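Local coordinates for extracellular solute-binding protein family 5 (PDB 4ONY) that probably serves as the periplasmic substrate-binding component of an ABC transporter, with a likely role in peptide uptake, at residues Arg319-Asp324 and Asp481-Leu486. Sequence-based numbering, arbitrary orientation. Where two conformers were deposited one is given.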
loop_
_atom_site.group_PDB
_atom_site.type_symbol
_atom_site.label_atom_id
_atom_site.label_comp_id
_atom_site.label_asym_id
_atom_site.label_seq_id
_atom_site.Cartn_x
_atom_site.Cartn_y
_atom_site.Cartn_z
ATOM N N ARG A 319 13.756 -16.258 -19.067
ATOM C CA ARG A 319 13.527 -17.000 -20.298
ATOM C C ARG A 319 14.324 -16.348 -21.429
ATOM O O ARG A 319 14.263 -15.121 -21.600
ATOM C CB ARG A 319 12.034 -17.015 -20.635
ATOM C CG ARG A 319 11.175 -17.747 -19.595
ATOM C CD ARG A 319 10.909 -19.152 -20.022
ATOM N NE ARG A 319 10.513 -20.022 -18.915
ATOM C CZ ARG A 319 9.281 -20.466 -18.690
ATOM N NH1 ARG A 319 8.243 -20.142 -19.488
ATOM N NH2 ARG A 319 9.091 -21.286 -17.664
ATOM N N PRO A 320 15.069 -17.140 -22.226
ATOM C CA PRO A 320 15.873 -16.503 -23.257
ATOM C C PRO A 320 15.083 -15.531 -24.186
ATOM O O PRO A 320 15.606 -14.493 -24.647
ATOM C CB PRO A 320 16.394 -17.706 -24.042
ATOM C CG PRO A 320 16.543 -18.769 -22.970
ATOM C CD PRO A 320 15.404 -18.557 -22.043
ATOM N N ILE A 321 13.838 -15.856 -24.487
ATOM C CA ILE A 321 13.043 -14.965 -25.341
ATOM C C ILE A 321 13.021 -13.522 -24.837
ATOM O O ILE A 321 12.831 -12.610 -25.632
ATOM C CB ILE A 321 11.572 -15.413 -25.468
ATOM C CG1 ILE A 321 10.965 -15.634 -24.093
ATOM C CG2 ILE A 321 11.487 -16.665 -26.332
ATOM C CD1 ILE A 321 9.481 -15.894 -24.127
ATOM N N PHE A 322 13.178 -13.324 -23.521
ATOM C CA PHE A 322 13.017 -12.006 -22.906
ATOM C C PHE A 322 14.289 -11.539 -22.173
ATOM O O PHE A 322 14.232 -10.610 -21.371
ATOM C CB PHE A 322 11.858 -12.017 -21.909
ATOM C CG PHE A 322 10.461 -12.156 -22.512
ATOM C CD1 PHE A 322 10.133 -11.628 -23.758
ATOM C CD2 PHE A 322 9.457 -12.688 -21.753
ATOM C CE1 PHE A 322 8.854 -11.729 -24.274
ATOM C CE2 PHE A 322 8.166 -12.786 -22.241
ATOM C CZ PHE A 322 7.869 -12.297 -23.506
ATOM N N ALA A 323 15.437 -12.156 -22.463
ATOM C CA ALA A 323 16.658 -11.777 -21.798
ATOM C C ALA A 323 17.237 -10.424 -22.246
ATOM O O ALA A 323 17.995 -9.779 -21.517
ATOM C CB ALA A 323 17.693 -12.872 -21.994
ATOM N N ASP A 324 16.858 -9.984 -23.434
ATOM C CA ASP A 324 17.474 -8.825 -24.058
ATOM C C ASP A 324 16.580 -7.656 -23.765
ATOM O O ASP A 324 15.426 -7.598 -24.226
ATOM C CB ASP A 324 17.597 -9.072 -25.590
ATOM C CG ASP A 324 18.410 -8.022 -26.306
ATOM O OD1 ASP A 324 18.450 -6.866 -25.829
ATOM O OD2 ASP A 324 19.011 -8.379 -27.347
ATOM N N ASP A 481 7.572 -20.246 -13.386
ATOM C CA ASP A 481 7.252 -21.055 -14.576
ATOM C C ASP A 481 6.245 -20.335 -15.527
ATOM O O ASP A 481 5.071 -20.661 -15.534
ATOM C CB ASP A 481 6.759 -22.440 -14.169
ATOM C CG ASP A 481 6.480 -23.312 -15.362
ATOM O OD1 ASP A 481 6.890 -22.949 -16.497
ATOM O OD2 ASP A 481 5.849 -24.345 -15.154
ATOM N N TYR A 482 6.708 -19.295 -16.219
ATOM C CA TYR A 482 5.888 -18.506 -17.129
ATOM C C TYR A 482 6.810 -17.639 -18.029
ATOM O O TYR A 482 7.963 -17.377 -17.669
ATOM C CB TYR A 482 4.900 -17.598 -16.364
ATOM C CG TYR A 482 5.587 -16.759 -15.305
ATOM C CD1 TYR A 482 6.207 -15.560 -15.629
ATOM C CD2 TYR A 482 5.628 -17.184 -13.978
ATOM C CE1 TYR A 482 6.863 -14.805 -14.663
ATOM C CE2 TYR A 482 6.282 -16.443 -13.016
ATOM C CZ TYR A 482 6.904 -15.249 -13.367
ATOM O OH TYR A 482 7.573 -14.554 -12.407
ATOM N N ASP A 483 6.280 -17.207 -19.169
ATOM C CA ASP A 483 6.917 -16.226 -20.022
ATOM C C ASP A 483 6.531 -14.833 -19.528
ATOM O O ASP A 483 7.395 -13.998 -19.246
ATOM C CB ASP A 483 6.476 -16.386 -21.490
ATOM C CG ASP A 483 6.955 -17.681 -22.109
ATOM O OD1 ASP A 483 8.001 -18.206 -21.652
ATOM O OD2 ASP A 483 6.283 -18.170 -23.038
ATOM N N MET A 484 5.230 -14.597 -19.434
ATOM C CA MET A 484 4.687 -13.288 -19.071
ATOM C C MET A 484 3.440 -13.494 -18.213
ATOM O O MET A 484 2.673 -14.503 -18.439
ATOM C CB MET A 484 4.335 -12.509 -20.342
ATOM C CG MET A 484 3.713 -11.142 -20.080
ATOM S SD MET A 484 3.412 -10.149 -21.562
ATOM C CE MET A 484 5.072 -9.628 -21.971
ATOM N N ILE A 485 3.242 -12.600 -17.238
ATOM C CA ILE A 485 2.038 -12.547 -16.408
ATOM C C ILE A 485 1.628 -11.089 -16.249
ATOM O O ILE A 485 2.366 -10.192 -16.662
ATOM C CB ILE A 485 2.290 -13.106 -14.951
ATOM C CG1 ILE A 485 3.477 -12.399 -14.284
ATOM C CG2 ILE A 485 2.537 -14.629 -14.978
ATOM C CD1 ILE A 485 3.785 -12.820 -12.849
ATOM N N LEU A 486 0.496 -10.854 -15.587
ATOM C CA LEU A 486 0.178 -9.542 -15.041
ATOM C C LEU A 486 0.672 -9.518 -13.584
ATOM O O LEU A 486 0.462 -10.484 -12.826
ATOM C CB LEU A 486 -1.328 -9.253 -15.117
ATOM C CG LEU A 486 -1.980 -8.953 -16.476
ATOM C CD1 LEU A 486 -2.449 -10.228 -17.132
ATOM C CD2 LEU A 486 -3.192 -8.078 -16.305
#
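Arg319, Asp481 and Asp483 form a salt-bridge network, in which the arginine uses a different terminal nitrogen for each acid. Its NH1 donates to Asp483 OD1 at 2.9 Å, with an N-H...O angle of 159°. Its NH2 donates to Asp481 OD1 at 3.0 Å. Both oxygens lie near the guanidinium plane, at its edge, but the two carboxylates are turned differently. Asp483 OD1 is met from well above its carboxylate plane, and that plane stands 85° from the guanidinium. Asp481 OD1 is met on its anti side, close to its own plane. The backbone of Tyr482 runs between the two acids, and its O sits over one face of the guanidinium, toward the rim. This oxygen is not bonded to Arg319; it accepts from Asn316. The arginine chain bends at chi2 (-97°), which swings CD to within 3.5 Å of Asp483 OD1.

The contact joins the loop between strand 310-315 and helix 325-333 to the loop leading into strand 484-489 and the first residue of that strand. The two strands are antiparallel neighbours in the mixed sheet of one lobe of this family 5 solute-binding protein.

Beside the salt bridges, the methyl Ile321 CD1 touches the carboxylate carbon CG of Asp483 at 3.7 Å and lies over the centre of the Phe322 ring. That ring turns its edge to the backbone of Asp483, with CE2 3.3 Å from Asp483 O. Its CZ makes an apolar contact with Met484 CE at 4.2 Å, and the two side chains cross at about a right angle.

Strand 435-440 flanks strand 484-489 on its other side. From it, Glu437 N binds Asp483 OD2, so both carboxylate oxygens of Asp483 are engaged. Phe315 and Phe436 each make an edge-to-face contact with Phe322. Arg476 NE holds the backbone O of Asp481.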